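Local coordinates for protein Bacint_00347 (Bacteroides intestinalis DSM 17393, PDB 5MUM) that is a beta-propeller glycoside hydrolase that probably acts as a rhamnosidase, hydrolysing rhamnosyl linkages, at residues W217-T222 with N258-A263; N200-L205 with E226-L231; R73-D78 with R401-V406; L108-D113 with L130-K135. All blocks are in the same frame, centred on the assembly; numbering follows the deposited sequence.

Contact 1. Residues W217-T222 with N258-A263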
# COMPACT_ATOMS: atom_id res chain seq x y z
N TRP A 217 -2.72 9.61 -6.98
CA TRP A 217 -1.90 9.04 -8.03
C TRP A 217 -0.96 10.07 -8.59
O TRP A 217 -1.11 11.24 -8.38
CB TRP A 217 -2.75 8.45 -9.17
CG TRP A 217 -3.54 9.41 -10.00
CD1 TRP A 217 -3.17 9.92 -11.20
CD2 TRP A 217 -4.82 9.97 -9.68
NE1 TRP A 217 -4.18 10.74 -11.68
CE2 TRP A 217 -5.20 10.79 -10.76
CE3 TRP A 217 -5.71 9.81 -8.60
CZ2 TRP A 217 -6.40 11.47 -10.78
CZ3 TRP A 217 -6.92 10.51 -8.62
CH2 TRP A 217 -7.25 11.32 -9.68
N VAL A 218 0.04 9.57 -9.29
CA VAL A 218 0.93 10.39 -10.09
C VAL A 218 0.67 10.01 -11.52
O VAL A 218 0.23 8.88 -11.82
CB VAL A 218 2.41 10.20 -9.75
CG1 VAL A 218 2.64 10.40 -8.26
CG2 VAL A 218 2.93 8.87 -10.19
N TRP A 219 0.92 10.98 -12.39
CA TRP A 219 0.94 10.74 -13.80
C TRP A 219 2.33 10.38 -14.23
O TRP A 219 3.32 10.69 -13.54
CB TRP A 219 0.51 11.98 -14.56
CG TRP A 219 -0.86 12.48 -14.33
CD1 TRP A 219 -1.18 13.71 -13.80
CD2 TRP A 219 -2.11 11.89 -14.73
NE1 TRP A 219 -2.50 13.88 -13.79
CE2 TRP A 219 -3.12 12.79 -14.33
CE3 TRP A 219 -2.48 10.68 -15.32
CZ2 TRP A 219 -4.50 12.55 -14.56
CZ3 TRP A 219 -3.86 10.42 -15.51
CH2 TRP A 219 -4.84 11.35 -15.13
N ARG A 220 2.43 9.76 -15.39
CA ARG A 220 3.74 9.53 -16.05
C ARG A 220 3.55 9.72 -17.52
O ARG A 220 2.70 9.04 -18.12
CB ARG A 220 4.28 8.16 -15.73
CG ARG A 220 5.66 7.92 -16.31
CD ARG A 220 6.10 6.50 -16.22
NE ARG A 220 6.44 6.11 -14.87
CZ ARG A 220 6.98 4.96 -14.53
NH1 ARG A 220 7.31 4.07 -15.46
NH2 ARG A 220 7.23 4.70 -13.24
N GLU A 221 4.29 10.68 -18.10
CA GLU A 221 4.02 11.05 -19.46
C GLU A 221 4.45 10.01 -20.46
O GLU A 221 3.72 9.75 -21.42
CB GLU A 221 4.64 12.41 -19.88
CG GLU A 221 3.85 13.63 -19.47
CD GLU A 221 2.34 13.53 -19.63
OE1 GLU A 221 1.85 13.72 -20.77
OE2 GLU A 221 1.65 13.34 -18.61
N THR A 222 5.60 9.38 -20.23
CA THR A 222 6.11 8.38 -21.17
C THR A 222 6.20 7.06 -20.42
O THR A 222 5.58 6.91 -19.35
CB THR A 222 7.48 8.82 -21.72
OG1 THR A 222 8.50 8.64 -20.71
CG2 THR A 222 7.40 10.25 -22.26
N ASN A 258 -6.79 16.98 -17.33
CA ASN A 258 -7.42 18.30 -17.35
C ASN A 258 -8.33 18.54 -16.18
O ASN A 258 -8.36 19.64 -15.68
CB ASN A 258 -8.17 18.57 -18.69
CG ASN A 258 -9.49 17.87 -18.76
OD1 ASN A 258 -10.54 18.46 -18.47
ND2 ASN A 258 -9.47 16.59 -19.13
N ASN A 259 -9.05 17.52 -15.71
CA ASN A 259 -10.04 17.72 -14.64
C ASN A 259 -9.65 17.15 -13.27
O ASN A 259 -10.37 17.39 -12.29
CB ASN A 259 -11.43 17.21 -15.06
CG ASN A 259 -11.50 15.70 -15.23
OD1 ASN A 259 -10.54 15.10 -15.65
ND2 ASN A 259 -12.64 15.09 -14.87
N ALA A 260 -8.51 16.46 -13.17
CA ALA A 260 -8.02 16.00 -11.86
C ALA A 260 -7.82 17.14 -10.86
O ALA A 260 -7.45 18.26 -11.21
CB ALA A 260 -6.71 15.26 -12.01
N GLU A 261 -8.07 16.83 -9.60
CA GLU A 261 -7.63 17.69 -8.54
C GLU A 261 -6.16 17.43 -8.27
O GLU A 261 -5.78 16.29 -8.01
CB GLU A 261 -8.40 17.41 -7.26
CG GLU A 261 -8.00 18.38 -6.14
CD GLU A 261 -8.73 18.11 -4.86
OE1 GLU A 261 -9.22 16.99 -4.66
OE2 GLU A 261 -8.84 19.04 -4.04
N TYR A 262 -5.38 18.52 -8.26
CA TYR A 262 -3.95 18.46 -8.02
C TYR A 262 -3.71 18.74 -6.57
O TYR A 262 -3.98 19.84 -6.09
CB TYR A 262 -3.16 19.42 -8.96
CG TYR A 262 -3.20 18.82 -10.31
CD1 TYR A 262 -4.34 18.96 -11.11
CD2 TYR A 262 -2.19 17.99 -10.75
CE1 TYR A 262 -4.42 18.32 -12.34
CE2 TYR A 262 -2.26 17.34 -11.97
CZ TYR A 262 -3.37 17.50 -12.76
OH TYR A 262 -3.47 16.80 -13.95
N ALA A 263 -3.25 17.73 -5.87
CA ALA A 263 -2.81 17.85 -4.50
C ALA A 263 -1.49 18.56 -4.45
O ALA A 263 -1.23 19.31 -3.53
CB ALA A 263 -2.73 16.51 -3.85
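The backbones carrying Trp217 and Trp219 on one side and Ala260 and Tyr262 on the other do not pair: the nearest CA atoms, of Trp217 and Ala263, are 9.5 Å apart. The side chains close the distance. Trp219 CG is anti to the carbonyl carbon, chi1 -63°, which sets the indole beside the backbone N with NE1 at the tyrosine hydroxyl. Trp219 NE1 donates a hydrogen bond to Tyr262 OH at 3.1 Å, with an N-H...O angle of 142°. The hydroxyl is tilted out of the indole plane. It is also bonded to Tyr257 O, so two groups grip it. The two rings meet rim to rim, with planes at 40°, and Trp219 CD1 is 4.2 Å from Tyr262 CE2. The segments belong to the second and fourth strands of one four-stranded propeller blade, with strand 228-236 between them. Cys232 of that strand touches both tryptophans and Tyr262. Ala260 CB lies 4.0 Å from Trp217 CZ2 and near the edge of the Trp219 ring. Trp217 NE1 sits over one face of Trp219, 3.3 Å above the plane and offset toward the rim. A leucine in place of Trp219 would probably leave Tyr262 OH without its indole donor and open a gap beside Trp217 and Ala260.

Contact 2. Residues N200-L205 with E226-L231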
# COMPACT_ATOMS: atom_id res chain seq x y z
N ASN A 200 0.38 7.51 -18.44
CA ASN A 200 0.14 6.52 -17.42
C ASN A 200 -0.19 7.19 -16.09
O ASN A 200 0.03 8.39 -15.87
CB ASN A 200 1.40 5.64 -17.29
CG ASN A 200 1.85 5.10 -18.64
OD1 ASN A 200 2.91 5.49 -19.19
ND2 ASN A 200 1.02 4.28 -19.21
N ALA A 201 -0.76 6.38 -15.19
CA ALA A 201 -1.03 6.76 -13.83
C ALA A 201 -0.64 5.61 -12.92
O ALA A 201 -0.73 4.43 -13.30
CB ALA A 201 -2.50 7.09 -13.65
N TYR A 202 -0.18 5.96 -11.73
CA TYR A 202 0.17 5.02 -10.69
C TYR A 202 -0.45 5.53 -9.43
O TYR A 202 -0.16 6.65 -9.01
CB TYR A 202 1.68 4.93 -10.50
CG TYR A 202 2.33 4.53 -11.76
CD1 TYR A 202 2.49 3.20 -12.10
CD2 TYR A 202 2.69 5.49 -12.68
CE1 TYR A 202 3.06 2.84 -13.33
CE2 TYR A 202 3.24 5.14 -13.89
CZ TYR A 202 3.44 3.83 -14.19
OH TYR A 202 3.99 3.60 -15.44
N TRP A 203 -1.21 4.66 -8.78
CA TRP A 203 -2.10 5.08 -7.70
C TRP A 203 -1.86 4.38 -6.38
O TRP A 203 -1.22 3.33 -6.31
CB TRP A 203 -3.56 4.82 -8.11
CG TRP A 203 -3.82 3.44 -8.56
CD1 TRP A 203 -4.12 2.37 -7.78
CD2 TRP A 203 -3.81 2.96 -9.90
NE1 TRP A 203 -4.23 1.25 -8.53
CE2 TRP A 203 -4.09 1.58 -9.85
CE3 TRP A 203 -3.60 3.57 -11.13
CZ2 TRP A 203 -4.13 0.79 -10.99
CZ3 TRP A 203 -3.68 2.79 -12.28
CH2 TRP A 203 -3.93 1.42 -12.20
N GLN A 204 -2.46 4.94 -5.35
CA GLN A 204 -2.61 4.27 -4.08
C GLN A 204 -3.93 4.70 -3.48
O GLN A 204 -4.49 5.73 -3.87
CB GLN A 204 -1.48 4.65 -3.14
CG GLN A 204 -1.20 6.16 -3.04
CD GLN A 204 -0.21 6.75 -4.04
OE1 GLN A 204 -0.22 7.99 -4.29
NE2 GLN A 204 0.62 5.94 -4.61
N LEU A 205 -4.41 3.91 -2.54
CA LEU A 205 -5.73 4.10 -1.94
C LEU A 205 -5.70 3.84 -0.44
O LEU A 205 -4.75 3.27 0.13
CB LEU A 205 -6.81 3.21 -2.61
CG LEU A 205 -7.05 3.43 -4.11
CD1 LEU A 205 -6.25 2.45 -4.94
CD2 LEU A 205 -8.53 3.31 -4.44
N GLU A 226 11.29 8.92 -15.04
CA GLU A 226 11.63 10.33 -14.84
C GLU A 226 10.49 11.23 -15.31
O GLU A 226 10.49 12.40 -15.01
CB GLU A 226 12.94 10.73 -15.51
CG GLU A 226 12.99 10.46 -16.98
CD GLU A 226 13.66 9.13 -17.32
OE1 GLU A 226 13.44 8.14 -16.58
OE2 GLU A 226 14.39 9.08 -18.36
N THR A 227 9.54 10.68 -16.08
CA THR A 227 8.42 11.48 -16.54
C THR A 227 7.22 11.37 -15.61
O THR A 227 6.16 11.84 -15.96
CB THR A 227 8.01 11.18 -17.98
OG1 THR A 227 7.38 9.90 -18.06
CG2 THR A 227 9.20 11.31 -18.89
N ASN A 228 7.41 10.80 -14.43
CA ASN A 228 6.42 10.93 -13.34
C ASN A 228 6.23 12.42 -13.05
O ASN A 228 7.21 13.16 -12.92
CB ASN A 228 6.88 10.25 -12.04
CG ASN A 228 6.76 8.73 -12.05
OD1 ASN A 228 6.11 8.12 -12.91
ND2 ASN A 228 7.37 8.10 -11.05
N HIS A 229 4.98 12.85 -12.86
CA HIS A 229 4.70 14.19 -12.40
C HIS A 229 3.35 14.28 -11.70
O HIS A 229 2.42 13.55 -12.04
CB HIS A 229 4.68 15.19 -13.56
CG HIS A 229 3.67 14.88 -14.62
ND1 HIS A 229 2.46 15.54 -14.71
CD2 HIS A 229 3.69 14.00 -15.65
CE1 HIS A 229 1.78 15.06 -15.74
NE2 HIS A 229 2.52 14.16 -16.35
N ASP A 230 3.31 15.18 -10.73
CA ASP A 230 2.11 15.62 -10.02
C ASP A 230 1.55 14.58 -9.09
O ASP A 230 1.88 13.38 -9.15
CB ASP A 230 1.04 16.08 -11.00
CG ASP A 230 1.51 17.22 -11.86
OD1 ASP A 230 2.23 18.08 -11.33
OD2 ASP A 230 1.16 17.27 -13.06
N LEU A 231 0.69 15.07 -8.19
CA LEU A 231 -0.05 14.22 -7.28
C LEU A 231 -1.47 14.71 -7.36
O LEU A 231 -1.74 15.91 -7.14
CB LEU A 231 0.45 14.34 -5.86
CG LEU A 231 1.33 13.27 -5.31
CD1 LEU A 231 1.75 13.75 -3.93
CD2 LEU A 231 0.61 11.92 -5.25
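The amide of Asn228 comes near Tyr202 across one intervening strand. From CB, its CG lies anti to its own carbonyl carbon, chi1 -77°, and this brings the amide nearer to strand 200-207. At CG the group divides. OD1 comes within 4.3 Å of Tyr202 CE2, a loose approach oblique to the ring. The firm partner of OD1 is Arg220 NE, which is hydrogen-bonded to it from the middle strand. ND2 has two acceptors, Leu272 O and Asn274 OD1. Both polar atoms of this buried amide are therefore satisfied, and its rotation is fixed from two directions.

The segments lie on the first and third strands of a four-stranded antiparallel propeller blade. Strand 213-220 separates them. Their touching parts run in the same general sense, 35° apart. Further along, Leu231 CD2 approaches the end of Gln204, and the two side chains cross at about a right angle. A bound 1,2-ethanediol, probably from the crystallisation liquor, sits about 3 Å from the side chain of Gln204.

Between Asn228 and Leu231, two neighbours are tied together. His229 ND1 donates to Asp230 OD2 at 2.7 Å, with an N-H...O angle of 163°. The oxygen lies in the imidazole plane, but the donor comes to it from above the carboxylate plane. Asp230 OD2 also forms a salt bridge with Arg265 NH1.

Contact 3. Residues R73-D78 with R401-V406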
# COMPACT_ATOMS: atom_id res chain seq x y z
N ARG A 73 -2.56 -14.87 14.84
CA ARG A 73 -2.33 -14.89 16.28
C ARG A 73 -3.43 -14.13 16.96
O ARG A 73 -4.15 -13.34 16.34
CB ARG A 73 -1.00 -14.27 16.65
CG ARG A 73 -0.89 -12.78 16.26
CD ARG A 73 0.21 -12.11 17.01
NE ARG A 73 0.41 -10.72 16.59
CZ ARG A 73 1.13 -9.84 17.25
NH1 ARG A 73 1.73 -10.17 18.39
NH2 ARG A 73 1.29 -8.60 16.77
N LYS A 74 -3.56 -14.35 18.26
CA LYS A 74 -4.26 -13.39 19.09
C LYS A 74 -3.35 -12.18 19.23
O LYS A 74 -2.15 -12.33 19.47
CB LYS A 74 -4.56 -13.97 20.47
CG LYS A 74 -5.51 -15.15 20.43
CD LYS A 74 -6.86 -14.75 19.88
CE LYS A 74 -7.96 -15.67 20.39
NZ LYS A 74 -9.13 -15.68 19.46
N LEU A 75 -3.92 -10.99 19.11
CA LEU A 75 -3.15 -9.76 19.29
C LEU A 75 -2.39 -9.70 20.61
O LEU A 75 -1.31 -9.16 20.67
CB LEU A 75 -4.05 -8.53 19.22
CG LEU A 75 -4.37 -7.95 17.85
CD1 LEU A 75 -5.42 -6.87 18.05
CD2 LEU A 75 -3.11 -7.39 17.20
N ASN A 76 -2.96 -10.25 21.68
CA ASN A 76 -2.19 -10.38 22.94
C ASN A 76 -0.83 -11.03 22.67
O ASN A 76 0.25 -10.43 22.87
CB ASN A 76 -2.94 -11.28 23.93
CG ASN A 76 -4.27 -10.73 24.35
OD1 ASN A 76 -5.17 -11.48 24.72
ND2 ASN A 76 -4.42 -9.41 24.28
N SER A 77 -0.93 -12.23 22.11
CA SER A 77 0.10 -13.22 22.14
C SER A 77 1.25 -12.97 21.17
O SER A 77 1.12 -12.21 20.22
CB SER A 77 -0.55 -14.56 21.83
OG SER A 77 0.40 -15.59 21.79
N ASP A 78 2.36 -13.64 21.44
CA ASP A 78 3.46 -13.74 20.49
C ASP A 78 3.46 -15.07 19.75
O ASP A 78 4.35 -15.31 18.93
CB ASP A 78 4.82 -13.46 21.15
CG ASP A 78 5.21 -14.50 22.20
OD1 ASP A 78 4.31 -15.03 22.86
OD2 ASP A 78 6.42 -14.75 22.39
N ARG A 401 -2.91 1.16 17.27
CA ARG A 401 -1.62 0.52 17.42
C ARG A 401 -1.00 0.37 16.06
O ARG A 401 -1.72 0.01 15.09
CB ARG A 401 -1.75 -0.85 18.05
CG ARG A 401 -2.36 -0.75 19.45
CD ARG A 401 -1.98 -2.00 20.24
NE ARG A 401 -3.11 -2.75 20.75
CZ ARG A 401 -3.11 -4.07 20.98
NH1 ARG A 401 -4.22 -4.64 21.44
NH2 ARG A 401 -2.03 -4.85 20.73
N LEU A 402 0.29 0.69 15.99
CA LEU A 402 1.05 0.61 14.76
C LEU A 402 1.90 -0.66 14.75
O LEU A 402 2.85 -0.79 15.55
CB LEU A 402 1.90 1.85 14.58
CG LEU A 402 2.82 1.83 13.37
CD1 LEU A 402 2.02 1.64 12.07
CD2 LEU A 402 3.61 3.12 13.37
N HIS A 403 1.52 -1.60 13.87
CA HIS A 403 2.25 -2.83 13.64
C HIS A 403 2.72 -2.90 12.19
O HIS A 403 1.93 -2.73 11.23
CB HIS A 403 1.40 -4.06 13.91
CG HIS A 403 1.08 -4.29 15.35
ND1 HIS A 403 0.50 -5.47 15.79
CD2 HIS A 403 1.23 -3.52 16.45
CE1 HIS A 403 0.30 -5.39 17.09
NE2 HIS A 403 0.72 -4.22 17.52
N LEU A 404 4.01 -3.13 12.04
CA LEU A 404 4.67 -3.19 10.73
C LEU A 404 5.10 -4.59 10.41
O LEU A 404 5.63 -5.31 11.27
CB LEU A 404 5.95 -2.34 10.75
CG LEU A 404 5.74 -0.86 11.01
CD1 LEU A 404 7.05 -0.16 11.34
CD2 LEU A 404 5.11 -0.25 9.77
N PHE A 405 4.96 -4.94 9.15
CA PHE A 405 5.59 -6.12 8.60
C PHE A 405 7.05 -5.81 8.36
O PHE A 405 7.37 -4.94 7.58
CB PHE A 405 4.89 -6.51 7.31
CG PHE A 405 5.35 -7.81 6.73
CD1 PHE A 405 6.61 -7.96 6.17
CD2 PHE A 405 4.51 -8.92 6.74
CE1 PHE A 405 7.02 -9.16 5.65
CE2 PHE A 405 4.90 -10.13 6.17
CZ PHE A 405 6.15 -10.25 5.62
N VAL A 406 7.94 -6.55 9.05
CA VAL A 406 9.36 -6.29 9.01
C VAL A 406 10.10 -7.56 8.67
O VAL A 406 9.90 -8.58 9.30
CB VAL A 406 9.87 -5.66 10.34
CG1 VAL A 406 11.37 -5.54 10.34
CG2 VAL A 406 9.28 -4.27 10.53
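Arg401 and His403 reach over to Leu75 and Arg73 of a different sheet. This is where the beta-propeller ring closes. Strand 403-407 shares a blade with the C-terminal strand 423-429 and the N-terminal strand 27-34, the Velcro-like closure known from propellers. Segment 73-78 ends strand 67-74 of the next blade and enters a turn.

Arg401 comes first. Its NH1 passes 4.2 Å from Leu75 CD1, at the exposed margin of the contact. Leu395 of helix 393-399 touches Arg401, Leu75 and His403, so the helix covers this corner.

His403 follows and carries the buried part. Its CG is anti to the carbonyl carbon, chi1 -70°, which aims the imidazole at the other blade. CE1 meets Leu75 CD2 at 4.0 Å. The same CE1 lies 3.4 Å from Arg73 NH2, and the guanidinium and imidazole planes are 40° apart. ND1 is hydrogen-bonded to Gln57 NE2. Gln57 OE1 in turn takes Arg73 NH2, so one amide links both side chains. Arg73 NH2 also forms a salt bridge with Glu429 OE2, on the strand beside His403.

Replacing Arg73 with a methionine would probably leave Glu429 without its charged mate and Gln57 OE1 without this donor.

The Arg73 chain, extended from CG to NE, takes its guanidinium out to His403, while NH1 meets the turn of its own segment. There NH1 donates to Ser77 O at 2.8 Å, lying in the carbonyl plane with a C=O...N angle of 159°.

Contact 4. Residues L108-D113 with L130-K135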
# COMPACT_ATOMS: atom_id res chain seq x y z
N LEU A 108 -10.91 -14.85 4.88
CA LEU A 108 -9.70 -14.28 4.27
C LEU A 108 -9.86 -14.26 2.76
O LEU A 108 -10.35 -15.23 2.16
CB LEU A 108 -8.47 -15.12 4.60
CG LEU A 108 -7.92 -15.07 6.02
CD1 LEU A 108 -8.87 -15.74 7.01
CD2 LEU A 108 -6.56 -15.73 6.05
N HIS A 109 -9.41 -13.17 2.16
CA HIS A 109 -9.36 -13.01 0.73
C HIS A 109 -7.91 -12.76 0.41
O HIS A 109 -7.27 -11.91 1.02
CB HIS A 109 -10.18 -11.79 0.33
CG HIS A 109 -11.64 -11.99 0.46
ND1 HIS A 109 -12.28 -12.09 1.68
CD2 HIS A 109 -12.60 -12.07 -0.48
CE1 HIS A 109 -13.58 -12.27 1.46
NE2 HIS A 109 -13.81 -12.25 0.17
N LEU A 110 -7.40 -13.49 -0.55
CA LEU A 110 -5.98 -13.49 -0.87
C LEU A 110 -5.86 -13.30 -2.35
O LEU A 110 -6.58 -13.94 -3.09
CB LEU A 110 -5.35 -14.85 -0.56
CG LEU A 110 -4.69 -15.08 0.78
CD1 LEU A 110 -3.51 -14.16 0.93
CD2 LEU A 110 -5.70 -14.94 1.93
N SER A 111 -4.93 -12.45 -2.75
CA SER A 111 -4.61 -12.29 -4.14
C SER A 111 -3.11 -12.13 -4.27
O SER A 111 -2.46 -11.43 -3.48
CB SER A 111 -5.36 -11.11 -4.73
OG SER A 111 -5.28 -11.12 -6.13
N PHE A 112 -2.53 -12.83 -5.21
CA PHE A 112 -1.09 -12.97 -5.17
C PHE A 112 -0.49 -13.32 -6.51
O PHE A 112 -1.17 -13.79 -7.42
CB PHE A 112 -0.71 -14.05 -4.15
CG PHE A 112 -1.48 -15.32 -4.32
CD1 PHE A 112 -2.72 -15.48 -3.73
CD2 PHE A 112 -1.01 -16.34 -5.14
CE1 PHE A 112 -3.47 -16.63 -3.94
CE2 PHE A 112 -1.74 -17.49 -5.34
CZ PHE A 112 -2.97 -17.65 -4.72
N ASP A 113 0.80 -13.06 -6.59
CA ASP A 113 1.68 -13.63 -7.61
C ASP A 113 1.37 -13.13 -9.04
O ASP A 113 1.25 -13.94 -9.98
CB ASP A 113 1.66 -15.17 -7.54
CG ASP A 113 2.73 -15.81 -8.44
OD1 ASP A 113 3.78 -15.16 -8.67
OD2 ASP A 113 2.50 -16.94 -8.90
N LEU A 130 -7.01 -20.65 8.18
CA LEU A 130 -5.86 -20.60 7.30
C LEU A 130 -5.87 -21.75 6.33
O LEU A 130 -5.07 -22.61 6.41
CB LEU A 130 -4.59 -20.65 8.11
CG LEU A 130 -4.48 -19.65 9.24
CD1 LEU A 130 -3.14 -19.71 9.93
CD2 LEU A 130 -4.84 -18.27 8.78
N GLU A 131 -6.87 -21.82 5.52
CA GLU A 131 -7.02 -22.83 4.55
C GLU A 131 -7.68 -22.15 3.36
O GLU A 131 -8.74 -21.68 3.45
CB GLU A 131 -7.89 -23.93 5.12
CG GLU A 131 -8.35 -24.98 4.15
CD GLU A 131 -7.50 -26.20 4.21
OE1 GLU A 131 -7.48 -26.86 5.23
OE2 GLU A 131 -6.83 -26.49 3.24
N LEU A 132 -7.00 -22.15 2.24
CA LEU A 132 -7.52 -21.53 1.10
C LEU A 132 -8.19 -22.45 0.08
O LEU A 132 -7.73 -23.51 -0.19
CB LEU A 132 -6.45 -20.74 0.40
CG LEU A 132 -5.71 -19.68 1.18
CD1 LEU A 132 -4.51 -19.17 0.40
CD2 LEU A 132 -6.68 -18.52 1.36
N GLY A 133 -9.27 -21.97 -0.47
CA GLY A 133 -9.94 -22.66 -1.56
C GLY A 133 -9.17 -22.55 -2.86
O GLY A 133 -8.04 -22.06 -2.91
N ASP A 134 -9.82 -22.98 -3.92
CA ASP A 134 -9.23 -22.90 -5.23
C ASP A 134 -9.27 -21.48 -5.75
O ASP A 134 -10.12 -20.70 -5.36
CB ASP A 134 -10.00 -23.77 -6.21
CG ASP A 134 -9.91 -25.23 -5.88
OD1 ASP A 134 -8.85 -25.69 -5.42
OD2 ASP A 134 -10.91 -25.92 -6.10
N LYS A 135 -8.41 -21.21 -6.71
CA LYS A 135 -8.42 -19.94 -7.41
C LYS A 135 -9.74 -19.72 -8.11
O LYS A 135 -10.29 -20.62 -8.75
CB LYS A 135 -7.25 -19.83 -8.40
CG LYS A 135 -5.91 -19.74 -7.71
CD LYS A 135 -4.74 -19.70 -8.71
CE LYS A 135 -3.42 -19.53 -7.96
NZ LYS A 135 -2.19 -19.65 -8.83
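Ser111 OG is gripped by two groups, Asn120 O and His114 NE2, on the strand whose Leu110 and Phe112 meet Leu132 and Lys135. That strand, 108-112, is the middle one of a three-stranded propeller blade. Segment 130-135 has no regular structure. It belongs to the connection that leads from strand 121-123 to the first strand of the following blade. The two segments run 52° apart and come closest at Leu108 and Leu130, whose CA atoms are 8.0 Å apart.

Three side chains of the strand face the loop, and each has one main partner. Leu108 CD2 touches Leu130 CD2 at 4.1 Å, methyl to methyl. Leu110 and Leu132 cross at about a right angle. Leu132 CD2 lies 3.8 Å from Leu110 CD2 and also reaches CG of the same leucine. This pair is buried. Leu68 and Leu70 of the preceding blade touch Leu132, so the loop fills the place where two blades meet. The loop backbone is held separately: Leu132 O is bonded to Gln86 NE2, and Gly133 O to Tyr87 OH.

In the third pair an exposed lysine meets a buried ring. Phe112 CG sits between the backbone N and the carbonyl carbon, chi1 49°, and the ring meets the lysine obliquely. Lys135 extends its chain fully beyond CG. Its NZ remains 5.4 Å from Asp113 OD2, not in contact. The lysine methylene does the touching, with CE 3.7 Å from Phe112 CE2 and 3.8 Å from Phe112 CZ.

Overall arrangement
Contacts 1 and 2 share one blade. Each bridges strands that are not neighbours, and they touch through Glu221 OE2 and His229 NE2. Contacts 3 and 4 lie on the other side of the chain's centre; their own centres are 21 Å apart. Contact 3 joins the closing blade to the blade that follows it, and contact 4 sets a connecting loop against its own blade. All four are largely buried, but Arg401 and Lys135 bring exposed margins to contacts 3 and 4. The chemistry differs. Contact 1 has a direct hydrogen bond between aromatic side chains, contacts 2 and 3 rely on polar partners outside the pair, and contact 4 is mainly leucine packing.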